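Local coordinates for protein putative thiol-disulfide isomerase or thioredoxin (Salmonella enterica subsp. enterica serovar Typhimurium, PDB 3L9V) that probably catalyses the oxidation of cysteine pairs to disulfides in substrate proteins, as a thioredoxin-fold member of the DsbA family, at residues A[73-78]-A[128-133]. Numbering follows the deposited sequence.
Sequences LAMVMK and NDMVAL
Val76 and Met130 are the residues whose CA atoms come nearest, 7.4 Å between Val76 CA and Met130 CA, where the last turn of helix 64-77 passes the middle of helix 125-140. Met130, modelled as selenomethionine, reaches across toward helix 64-77 with its CB and CG. Its CG lies opposite the backbone N across the CA–CB bond (chi1 -154°), which brings it up to Met75; the bend at chi2 (64°) then turns SE aside from the line toward helix 64-77. Met75, also selenomethionine, receives it: the two side chains cross at about a right angle, and Met75 SE lies 3.9 Å from Met130 CG, while Met75 CB lies 4.1 Å from that same carbon. The methyl-to-methyl approach of the pair is too short for carbon atoms, so the placement of the two ends is doubtful and the evidence rests on the atoms nearer the backbones. Val76 adds a looser touch, its CG2 standing 4.2 Å from Met130 CB as the two side chains run past each other in opposite senses. Just beyond, Lys78 turns the chain out of the helix in a Schellman motif, with Lys78 N bonded to Met75 O at 3.0 Å. Met130 also packs on Ala72, one turn before Val76 in helix 64-77, and Met75 reaches Thr80 and Gln134. Segments 73-78 and 128-133 thus meet at the surface of the DsbA-like domain through selenium and aliphatic carbon, while an Asn128–Arg69 hydrogen bond links the same helices farther along; with approximately 177 Å² buried and no polar bond between the segments, the contact is probably held by dispersion and partial exclusion of water.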
ATOM      1  N   LEU A  73      -8.642   8.124   3.852  1.00 22.97           N
ATOM      2  CA  LEU A  73      -9.055   9.467   3.437  1.00 21.60           C
ATOM      3  C   LEU A  73      -8.412   9.808   2.101  1.00 27.44           C
ATOM      4  O   LEU A  73      -9.088  10.248   1.160  1.00 30.82           O
ATOM      5  CB  LEU A  73      -8.714  10.520   4.521  1.00 15.55           C
ATOM      6  CG  LEU A  73      -9.103  11.942   4.127  1.00 22.16           C
ATOM      7  CD1 LEU A  73     -10.623  12.057   3.876  1.00 25.14           C
ATOM      8  CD2 LEU A  73      -8.633  12.920   5.217  1.00 24.21           C
ATOM      9  N   ALA A  74      -7.099   9.585   2.014  1.00 23.15           N
ATOM     10  CA  ALA A  74      -6.385   9.676   0.749  1.00 17.88           C
ATOM     11  C   ALA A  74      -7.108   8.933  -0.396  1.00 24.22           C
ATOM     12  O   ALA A  74      -7.273   9.464  -1.485  1.00 27.47           O
ATOM     13  CB  ALA A  74      -4.973   9.102   0.901  1.00 23.00           C
HETATM   14  N   MSE A  75      -7.479   7.681  -0.166  1.00 22.64           N
HETATM   15  CA  MSE A  75      -8.180   6.920  -1.203  1.00 30.86           C
HETATM   16  C   MSE A  75      -9.508   7.609  -1.586  1.00 27.11           C
HETATM   17  O   MSE A  75      -9.779   7.856  -2.756  1.00 28.97           O
HETATM   18  CB  MSE A  75      -8.434   5.473  -0.741  1.00 23.26           C
HETATM   19  CG  MSE A  75      -7.173   4.655  -0.346  1.00 37.96           C
HETATM   20 SE   MSE A  75      -7.662   2.866   0.391  1.00 44.41          SE
HETATM   21  CE  MSE A  75      -7.816   2.091  -1.366  1.00 33.51           C
ATOM     22  N   VAL A  76     -10.330   7.940  -0.602  1.00 33.43           N
ATOM     23  CA  VAL A  76     -11.575   8.646  -0.909  1.00 30.11           C
ATOM     24  C   VAL A  76     -11.311   9.902  -1.760  1.00 35.00           C
ATOM     25  O   VAL A  76     -12.050  10.171  -2.704  1.00 34.71           O
ATOM     26  CB  VAL A  76     -12.348   8.997   0.363  1.00 32.61           C
ATOM     27  CG1 VAL A  76     -13.522   9.949   0.046  1.00 32.88           C
ATOM     28  CG2 VAL A  76     -12.859   7.717   1.028  1.00 27.40           C
HETATM   29  N   MSE A  77     -10.234  10.631  -1.450  1.00 27.93           N
HETATM   30  CA  MSE A  77      -9.935  11.910  -2.103  1.00 26.92           C
HETATM   31  C   MSE A  77      -9.095  11.755  -3.360  1.00 28.71           C
HETATM   32  O   MSE A  77      -8.829  12.730  -4.045  1.00 24.40           O
HETATM   33  CB  MSE A  77      -9.200  12.874  -1.150  1.00 28.52           C
HETATM   34  CG  MSE A  77     -10.026  13.401  -0.001  1.00 30.92           C
HETATM   35 SE   MSE A  77      -8.937  14.466   1.262  1.00 44.13          SE
HETATM   36  CE  MSE A  77      -8.160  15.763   0.055  1.00 48.11           C
ATOM     37  N   LYS A  78      -8.681  10.532  -3.673  1.00 33.37           N
ATOM     38  CA  LYS A  78      -7.863  10.303  -4.866  1.00 26.57           C
ATOM     39  C   LYS A  78      -6.533  11.004  -4.764  1.00 23.55           C
ATOM     40  O   LYS A  78      -6.022  11.544  -5.757  1.00 23.14           O
ATOM     41  CB  LYS A  78      -8.606  10.772  -6.122  1.00 32.37           C
ATOM     42  CG  LYS A  78      -9.913  10.010  -6.328  1.00 42.83           C
ATOM     43  CD  LYS A  78     -10.666  10.465  -7.569  1.00 47.55           C
ATOM     44  CE  LYS A  78     -11.969   9.682  -7.709  0.55 44.99           C
ATOM     45  NZ  LYS A  78     -12.873  10.255  -8.745  0.39 44.35           N
ATOM     46  N   ASN A 128     -15.036   6.115   6.906  1.00 32.95           N
ATOM     47  CA  ASN A 128     -15.380   4.990   7.760  1.00 38.10           C
ATOM     48  C   ASN A 128     -15.486   3.720   6.922  1.00 34.55           C
ATOM     49  O   ASN A 128     -14.972   2.670   7.327  1.00 37.26           O
ATOM     50  CB  ASN A 128     -16.703   5.213   8.499  1.00 47.59           C
ATOM     51  CG  ASN A 128     -16.596   6.238   9.610  1.00 49.07           C
ATOM     52  OD1 ASN A 128     -15.506   6.554  10.080  1.00 38.70           O
ATOM     53  ND2 ASN A 128     -17.741   6.755  10.041  1.00 47.21           N
ATOM     54  N   ASP A 129     -16.144   3.830   5.764  1.00 27.89           N
ATOM     55  CA  ASP A 129     -16.336   2.696   4.865  1.00 30.38           C
ATOM     56  C   ASP A 129     -14.985   2.195   4.371  1.00 34.50           C
ATOM     57  O   ASP A 129     -14.781   1.008   4.249  1.00 31.38           O
ATOM     58  CB  ASP A 129     -17.148   3.089   3.632  1.00 32.11           C
ATOM     59  CG  ASP A 129     -18.633   3.265   3.921  1.00 36.26           C
ATOM     60  OD1 ASP A 129     -19.056   3.065   5.072  1.00 29.32           O
ATOM     61  OD2 ASP A 129     -19.370   3.610   2.978  1.00 44.56           O
HETATM   62  N   MSE A 130     -14.074   3.118   4.071  1.00 36.88           N
HETATM   63  CA  MSE A 130     -12.805   2.757   3.454  1.00 27.81           C
HETATM   64  C   MSE A 130     -11.847   2.116   4.472  1.00 27.72           C
HETATM   65  O   MSE A 130     -11.008   1.282   4.123  1.00 35.24           O
HETATM   66  CB  MSE A 130     -12.174   3.963   2.769  1.00 27.81           C
HETATM   67  CG  MSE A 130     -11.247   3.607   1.622  1.00 44.48           C
HETATM   68 SE   MSE A 130     -12.194   2.734   0.142  1.00 61.53          SE
HETATM   69  CE  MSE A 130     -10.781   2.823  -1.175  1.00 93.28           C
ATOM     70  N   VAL A 131     -11.986   2.517   5.727  1.00 26.41           N
ATOM     71  CA  VAL A 131     -11.292   1.864   6.825  1.00 27.97           C
ATOM     72  C   VAL A 131     -11.859   0.453   6.967  1.00 35.29           C
ATOM     73  O   VAL A 131     -11.109  -0.524   7.084  1.00 25.68           O
ATOM     74  CB  VAL A 131     -11.435   2.641   8.156  1.00 27.72           C
ATOM     75  CG1 VAL A 131     -10.819   1.878   9.285  1.00 33.40           C
ATOM     76  CG2 VAL A 131     -10.787   4.051   8.074  1.00 22.49           C
ATOM     77  N   ALA A 132     -13.188   0.337   6.930  1.00 26.24           N
ATOM     78  CA  ALA A 132     -13.807  -0.983   7.005  1.00 29.87           C
ATOM     79  C   ALA A 132     -13.266  -1.865   5.902  1.00 23.44           C
ATOM     80  O   ALA A 132     -12.885  -3.006   6.142  1.00 28.63           O
ATOM     81  CB  ALA A 132     -15.313  -0.887   6.892  1.00 40.98           C
ATOM     82  N   LEU A 133     -13.236  -1.342   4.682  1.00 24.97           N
ATOM     83  CA  LEU A 133     -12.776  -2.142   3.561  1.00 28.76           C
ATOM     84  C   LEU A 133     -11.338  -2.649   3.776  1.00 34.07           C
ATOM     85  O   LEU A 133     -11.042  -3.826   3.516  1.00 33.38           O
ATOM     86  CB  LEU A 133     -12.862  -1.355   2.263  1.00 33.05           C
ATOM     87  CG  LEU A 133     -12.312  -2.119   1.054  1.00 41.57           C
ATOM     88  CD1 LEU A 133     -13.226  -3.293   0.659  1.00 42.86           C
ATOM     89  CD2 LEU A 133     -12.078  -1.190  -0.123  1.00 46.32           C
TER